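Local coordinates for protein transcriptional regulator, MarR family (Bacillus cereus, PDB 4XRF) that probably binds DNA as a MepR-like transcription factor of the MarR family, built on a winged helix-turn-helix fold, at residues 29-34 with 72-77; 38-43 with 99-104. All coordinates share one frame; numbering follows the deposited sequence.

Overall arrangement
Helix 4-29 ends at Thr29, and the short turn that follows, before helix 33-45, supplies the first half of contact 1. Further along helix 33-45, residues 38-43 supply the first half of contact 2. After strand 48-49 and helices 50-57 and 61-73, the chain returns at residues 72-77 to close contact 1, then runs through the two longer strands, 77-81 and 89-93, into helix 95-106, where residues 99-104 complete contact 2. The two loops therefore cross rather than nest. Arg100 joins them through two probable hydrogen bonds, NH2 to Gln74 OE1 (2.8 Å) and NH1 to Thr29 O (3.3 Å), so helix 95-106 is tied to both turns of contact 1.

Contact 1 of 2, residues 29-34 with 72-77; sequences TGLTPP and IDQELV
The two turns face each other at Gly30 and Gln74, whose CA atoms lie 9.0 Å apart; Gly30 leaves the end of helix 4-29 with positive phi, and Glu75 does the same after helix 61-73 in a Schellman motif. Gln74 bridges the gap with its side chain, which is extended beyond CG and ends in an amide that reaches the opposite backbone. Its NE2 donates to Gly30 O over 2.9 Å, meeting the carbonyl almost head-on (C=O...N 179°), with Gly30 O lying nearly in the plane of the Gln74 amide (4° out of it). NE2 has a second acceptor, Gln27 O of the second subunit, while OE1, the other arm of the amide, accepts from Arg100. Both amide atoms are thus engaged in this buried setting, which fixes the flip of the group. Beside the polar bond, one methyl of each leucine meets the other, Leu31 CD2 against Leu76 CD1 at 3.6 Å, the two side chains running obliquely to one another. The contact joins the turn leading into helix 33-45 to the turn between helix 61-73 and strand 77-81, where the helical part of the winged helix-turn-helix domain passes into its wing.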
loop_
_atom_site.group_PDB
_atom_site.type_symbol
_atom_site.label_atom_id
_atom_site.label_comp_id
_atom_site.label_asym_id
_atom_site.label_seq_id
_atom_site.Cartn_x
_atom_site.Cartn_y
_atom_site.Cartn_z
ATOM N N THR A 29 7.324 14.158 -9.197
ATOM C CA THR A 29 7.086 15.524 -8.731
ATOM C C THR A 29 7.628 15.805 -7.326
ATOM O O THR A 29 7.792 16.961 -6.964
ATOM C CB THR A 29 5.579 15.896 -8.757
ATOM O OG1 THR A 29 4.866 15.075 -7.824
ATOM C CG2 THR A 29 4.996 15.696 -10.157
ATOM N N GLY A 30 7.893 14.754 -6.546
ATOM C CA GLY A 30 8.294 14.876 -5.133
ATOM C C GLY A 30 7.179 15.284 -4.174
ATOM O O GLY A 30 7.448 15.723 -3.052
ATOM N N LEU A 31 5.928 15.140 -4.622
ATOM C CA LEU A 31 4.750 15.527 -3.840
ATOM C C LEU A 31 3.669 14.452 -3.814
ATOM O O LEU A 31 3.423 13.814 -4.808
ATOM C CB LEU A 31 4.138 16.822 -4.412
ATOM C CG LEU A 31 5.089 18.028 -4.544
ATOM C CD1 LEU A 31 4.561 19.060 -5.543
ATOM C CD2 LEU A 31 5.391 18.658 -3.178
ATOM N N THR A 32 3.009 14.271 -2.674
ATOM C CA THR A 32 1.765 13.505 -2.636
ATOM C C THR A 32 0.648 14.413 -3.180
ATOM O O THR A 32 0.824 15.638 -3.255
ATOM C CB THR A 32 1.374 13.114 -1.208
ATOM O OG1 THR A 32 1.032 14.301 -0.498
ATOM C CG2 THR A 32 2.521 12.438 -0.482
ATOM N N PRO A 33 -0.499 13.827 -3.578
ATOM C CA PRO A 33 -1.557 14.706 -4.083
ATOM C C PRO A 33 -2.055 15.819 -3.145
ATOM O O PRO A 33 -2.328 16.913 -3.644
ATOM C CB PRO A 33 -2.667 13.720 -4.477
ATOM C CG PRO A 33 -1.870 12.527 -4.959
ATOM C CD PRO A 33 -0.748 12.414 -3.946
ATOM N N PRO A 34 -2.155 15.577 -1.811
ATOM C CA PRO A 34 -2.573 16.700 -0.975
ATOM C C PRO A 34 -1.515 17.814 -0.870
ATOM O O PRO A 34 -1.886 19.006 -0.801
ATOM C CB PRO A 34 -2.825 16.051 0.403
ATOM C CG PRO A 34 -3.171 14.624 0.063
ATOM C CD PRO A 34 -2.216 14.308 -1.055
ATOM N N ILE A 72 7.577 22.211 4.839
ATOM C CA ILE A 72 8.694 22.967 5.445
ATOM C C ILE A 72 10.008 22.170 5.345
ATOM O O ILE A 72 11.012 22.707 4.881
ATOM C CB ILE A 72 8.371 23.406 6.903
ATOM C CG1 ILE A 72 7.254 24.451 6.900
ATOM C CG2 ILE A 72 9.609 23.955 7.636
ATOM C CD1 ILE A 72 6.713 24.782 8.287
ATOM N N ASP A 73 9.994 20.885 5.714
ATOM C CA ASP A 73 11.156 19.990 5.475
ATOM C C ASP A 73 11.673 20.059 4.022
ATOM O O ASP A 73 12.886 20.125 3.805
ATOM C CB ASP A 73 10.837 18.521 5.804
ATOM C CG ASP A 73 10.497 18.289 7.264
ATOM O OD1 ASP A 73 10.963 19.058 8.145
ATOM O OD2 ASP A 73 9.731 17.335 7.543
ATOM N N GLN A 74 10.760 20.037 3.040
ATOM C CA GLN A 74 11.155 20.160 1.621
ATOM C C GLN A 74 11.448 21.615 1.237
ATOM O O GLN A 74 11.853 21.878 0.107
ATOM C CB GLN A 74 10.082 19.592 0.669
ATOM C CG GLN A 74 9.817 18.100 0.762
ATOM C CD GLN A 74 9.237 17.544 -0.530
ATOM O OE1 GLN A 74 9.780 17.773 -1.621
ATOM N NE2 GLN A 74 8.143 16.798 -0.418
ATOM N N GLU A 75 11.198 22.549 2.157
ATOM C CA GLU A 75 11.520 23.976 1.978
ATOM C C GLU A 75 10.624 24.632 0.927
ATOM O O GLU A 75 11.040 25.564 0.229
ATOM C CB GLU A 75 13.003 24.154 1.601
ATOM C CG GLU A 75 13.953 24.146 2.790
ATOM C CD GLU A 75 15.395 23.876 2.393
ATOM O OE1 GLU A 75 15.737 23.990 1.193
ATOM O OE2 GLU A 75 16.200 23.540 3.287
ATOM N N LEU A 76 9.402 24.132 0.800
ATOM C CA LEU A 76 8.526 24.587 -0.271
ATOM C C LEU A 76 7.582 25.702 0.179
ATOM O O LEU A 76 7.073 26.456 -0.647
ATOM C CB LEU A 76 7.756 23.412 -0.893
ATOM C CG LEU A 76 8.601 22.271 -1.488
ATOM C CD1 LEU A 76 7.715 21.129 -1.987
ATOM C CD2 LEU A 76 9.508 22.778 -2.612
ATOM N N VAL A 77 7.327 25.767 1.482
ATOM C CA VAL A 77 6.527 26.843 2.072
ATOM C C VAL A 77 7.245 27.393 3.298
ATOM O O VAL A 77 8.151 26.743 3.819
ATOM C CB VAL A 77 5.106 26.372 2.496
ATOM C CG1 VAL A 77 4.337 25.773 1.317
ATOM C CG2 VAL A 77 5.163 25.391 3.663
#

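Contact 2 of 2, residues 38-43 with 99-104; sequences ILKILD and ARVEEA. With PO4 (phosphate ion), chain I; PO4 (phosphate ion), chain C.
Val101 points from helix 99-104 into the flank of helix 38-43, and its two methyls are divided between three residues there. CG2, anti to the backbone N, touches Leu39 CB at 3.9 Å and Lys40 CG at 3.8 Å. CG1 is turned between the backbone N and the carbonyl carbon (chi1 70°), which brings it to the carboxylate of Asp43, 3.8 Å from OD2. The Lys40 side chain passes Val101 at about a right angle, offering only its methylene there; farther out it bends at chi3 and leads away. Its NZ donates to O4 of one phosphate at 3.0 Å and forms a salt bridge with Asp5 of the third subunit. At the more exposed edge, one water lies within hydrogen-bonding distance of Asp43 OD1 and Glu102 OE2 and bridges the two helices, probably easing the proximity of two like charges. Arg100 turns off the other way, its chain bent at chi2 and chi3, and presents the guanidinium edge to a second phosphate: NE donates to O2, and NH2 to O1 at 2.6 Å, both nearly straight. Arg100 of the second subunit grips the same ion, so it is shared by an arginine of each subunit; both phosphates probably come from the crystallisation liquor. The helix segments pass 9.7 Å apart at a crossing angle of -115°. Around this junction, Leu39 also packs on Leu93 of strand 89-93 and on Leu31 and Leu76 of the neighbouring turns, while Ile38 packs on helix 61-73 and on Met57 of helix 50-57, and Ile41 packs on helix 50-57.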
loop_
_atom_site.group_PDB
_atom_site.type_symbol
_atom_site.label_atom_id
_atom_site.label_comp_id
_atom_site.label_asym_id
_atom_site.label_seq_id
_atom_site.Cartn_x
_atom_site.Cartn_y
_atom_site.Cartn_z
ATOM N N ILE A 38 -2.175 21.677 -1.897
ATOM C CA ILE A 38 -1.786 22.779 -1.018
ATOM C C ILE A 38 -0.966 23.847 -1.752
ATOM O O ILE A 38 -1.299 25.035 -1.692
ATOM C CB ILE A 38 -1.085 22.294 0.273
ATOM C CG1 ILE A 38 -2.128 21.641 1.204
ATOM C CG2 ILE A 38 -0.448 23.469 1.034
ATOM C CD1 ILE A 38 -1.537 20.745 2.285
ATOM N N LEU A 39 0.104 23.434 -2.423
ATOM C CA LEU A 39 0.929 24.367 -3.183
ATOM C C LEU A 39 0.133 25.123 -4.266
ATOM O O LEU A 39 0.388 26.313 -4.490
ATOM C CB LEU A 39 2.141 23.653 -3.828
ATOM C CG LEU A 39 3.163 22.997 -2.878
ATOM C CD1 LEU A 39 4.334 22.437 -3.675
ATOM C CD2 LEU A 39 3.669 23.976 -1.822
ATOM N N LYS A 40 -0.808 24.442 -4.928
ATOM C CA LYS A 40 -1.667 25.111 -5.908
ATOM C C LYS A 40 -2.540 26.188 -5.272
ATOM O O LYS A 40 -2.711 27.253 -5.859
ATOM C CB LYS A 40 -2.564 24.137 -6.670
ATOM C CG LYS A 40 -1.829 23.219 -7.612
ATOM C CD LYS A 40 -2.810 22.374 -8.425
ATOM C CE LYS A 40 -3.479 23.160 -9.550
ATOM N NZ LYS A 40 -4.287 22.243 -10.425
ATOM N N ILE A 41 -3.099 25.911 -4.091
ATOM C CA ILE A 41 -3.883 26.923 -3.359
ATOM C C ILE A 41 -3.033 28.168 -3.069
ATOM O O ILE A 41 -3.468 29.292 -3.315
ATOM C CB ILE A 41 -4.480 26.372 -2.044
ATOM C CG1 ILE A 41 -5.429 25.202 -2.338
ATOM C CG2 ILE A 41 -5.200 27.482 -1.270
ATOM C CD1 ILE A 41 -5.946 24.511 -1.089
ATOM N N LEU A 42 -1.821 27.955 -2.564
ATOM C CA LEU A 42 -0.914 29.047 -2.194
ATOM C C LEU A 42 -0.383 29.789 -3.415
ATOM O O LEU A 42 -0.092 30.979 -3.335
ATOM C CB LEU A 42 0.254 28.518 -1.352
ATOM C CG LEU A 42 -0.160 27.896 -0.021
ATOM C CD1 LEU A 42 1.017 27.178 0.607
ATOM C CD2 LEU A 42 -0.713 28.950 0.918
ATOM N N ASP A 43 -0.244 29.074 -4.536
ATOM C CA ASP A 43 0.109 29.698 -5.808
ATOM C C ASP A 43 -1.029 30.590 -6.305
ATOM O O ASP A 43 -0.783 31.660 -6.860
ATOM C CB ASP A 43 0.413 28.647 -6.865
ATOM C CG ASP A 43 1.136 29.222 -8.077
ATOM O OD1 ASP A 43 1.750 30.303 -7.972
ATOM O OD2 ASP A 43 1.104 28.575 -9.147
ATOM N N ALA A 99 8.527 27.165 -8.004
ATOM C CA ALA A 99 9.136 26.371 -9.065
ATOM C C ALA A 99 8.649 24.912 -9.022
ATOM O O ALA A 99 8.376 24.315 -10.064
ATOM C CB ALA A 99 10.660 26.443 -8.992
ATOM N N ARG A 100 8.524 24.340 -7.825
ATOM C CA ARG A 100 8.059 22.954 -7.710
ATOM C C ARG A 100 6.628 22.766 -8.237
ATOM O O ARG A 100 6.360 21.804 -8.944
ATOM C CB ARG A 100 8.168 22.411 -6.275
ATOM C CG ARG A 100 7.882 20.913 -6.178
ATOM C CD ARG A 100 9.052 20.037 -6.670
ATOM N NE ARG A 100 10.090 20.007 -5.650
ATOM C CZ ARG A 100 10.043 19.264 -4.541
ATOM N NH1 ARG A 100 9.030 18.430 -4.315
ATOM N NH2 ARG A 100 11.016 19.356 -3.641
ATOM N N VAL A 101 5.719 23.684 -7.905
ATOM C CA VAL A 101 4.329 23.533 -8.332
ATOM C C VAL A 101 4.181 23.618 -9.873
ATOM O O VAL A 101 3.455 22.815 -10.476
ATOM C CB VAL A 101 3.348 24.420 -7.502
ATOM C CG1 VAL A 101 3.512 25.905 -7.801
ATOM C CG2 VAL A 101 1.911 23.966 -7.680
ATOM N N GLU A 102 4.929 24.523 -10.507
ATOM C CA GLU A 102 4.963 24.629 -11.974
ATOM C C GLU A 102 5.550 23.384 -12.639
ATOM O O GLU A 102 4.997 22.871 -13.618
ATOM C CB GLU A 102 5.743 25.868 -12.416
ATOM C CG GLU A 102 5.084 27.184 -12.025
ATOM C CD GLU A 102 5.917 28.399 -12.405
ATOM O OE1 GLU A 102 6.685 28.322 -13.389
ATOM O OE2 GLU A 102 5.798 29.436 -11.726
ATOM N N GLU A 103 6.671 22.905 -12.108
ATOM C CA GLU A 103 7.272 21.654 -12.556
ATOM C C GLU A 103 6.299 20.473 -12.389
ATOM O O GLU A 103 6.106 19.694 -13.317
ATOM C CB GLU A 103 8.579 21.422 -11.795
ATOM C CG GLU A 103 9.193 20.035 -11.942
ATOM C CD GLU A 103 10.231 19.778 -10.858
ATOM O OE1 GLU A 103 11.391 20.225 -11.035
ATOM O OE2 GLU A 103 9.882 19.146 -9.826
ATOM N N ALA A 104 5.673 20.366 -11.216
ATOM C CA ALA A 104 4.664 19.335 -10.956
ATOM C C ALA A 104 3.483 19.355 -11.939
ATOM O O ALA A 104 2.973 18.302 -12.329
ATOM C CB ALA A 104 4.157 19.432 -9.521
HETATM P P PO4 I . 13.592 21.336 -5.280
HETATM O O1 PO4 I . 13.047 21.017 -3.910
HETATM O O2 PO4 I . 12.512 21.832 -6.167
HETATM O O3 PO4 I . 14.202 20.043 -5.863
HETATM O O4 PO4 I . 14.732 22.340 -5.154
HETATM P P PO4 C . -8.048 21.581 -9.789
HETATM O O1 PO4 C . -7.381 22.655 -8.967
HETATM O O2 PO4 C . -8.686 20.568 -8.877
HETATM O O3 PO4 C . -9.085 22.233 -10.688
HETATM O O4 PO4 C . -6.997 20.893 -10.622
HETATM O O HOH W 1 3.619 30.031 -10.330
#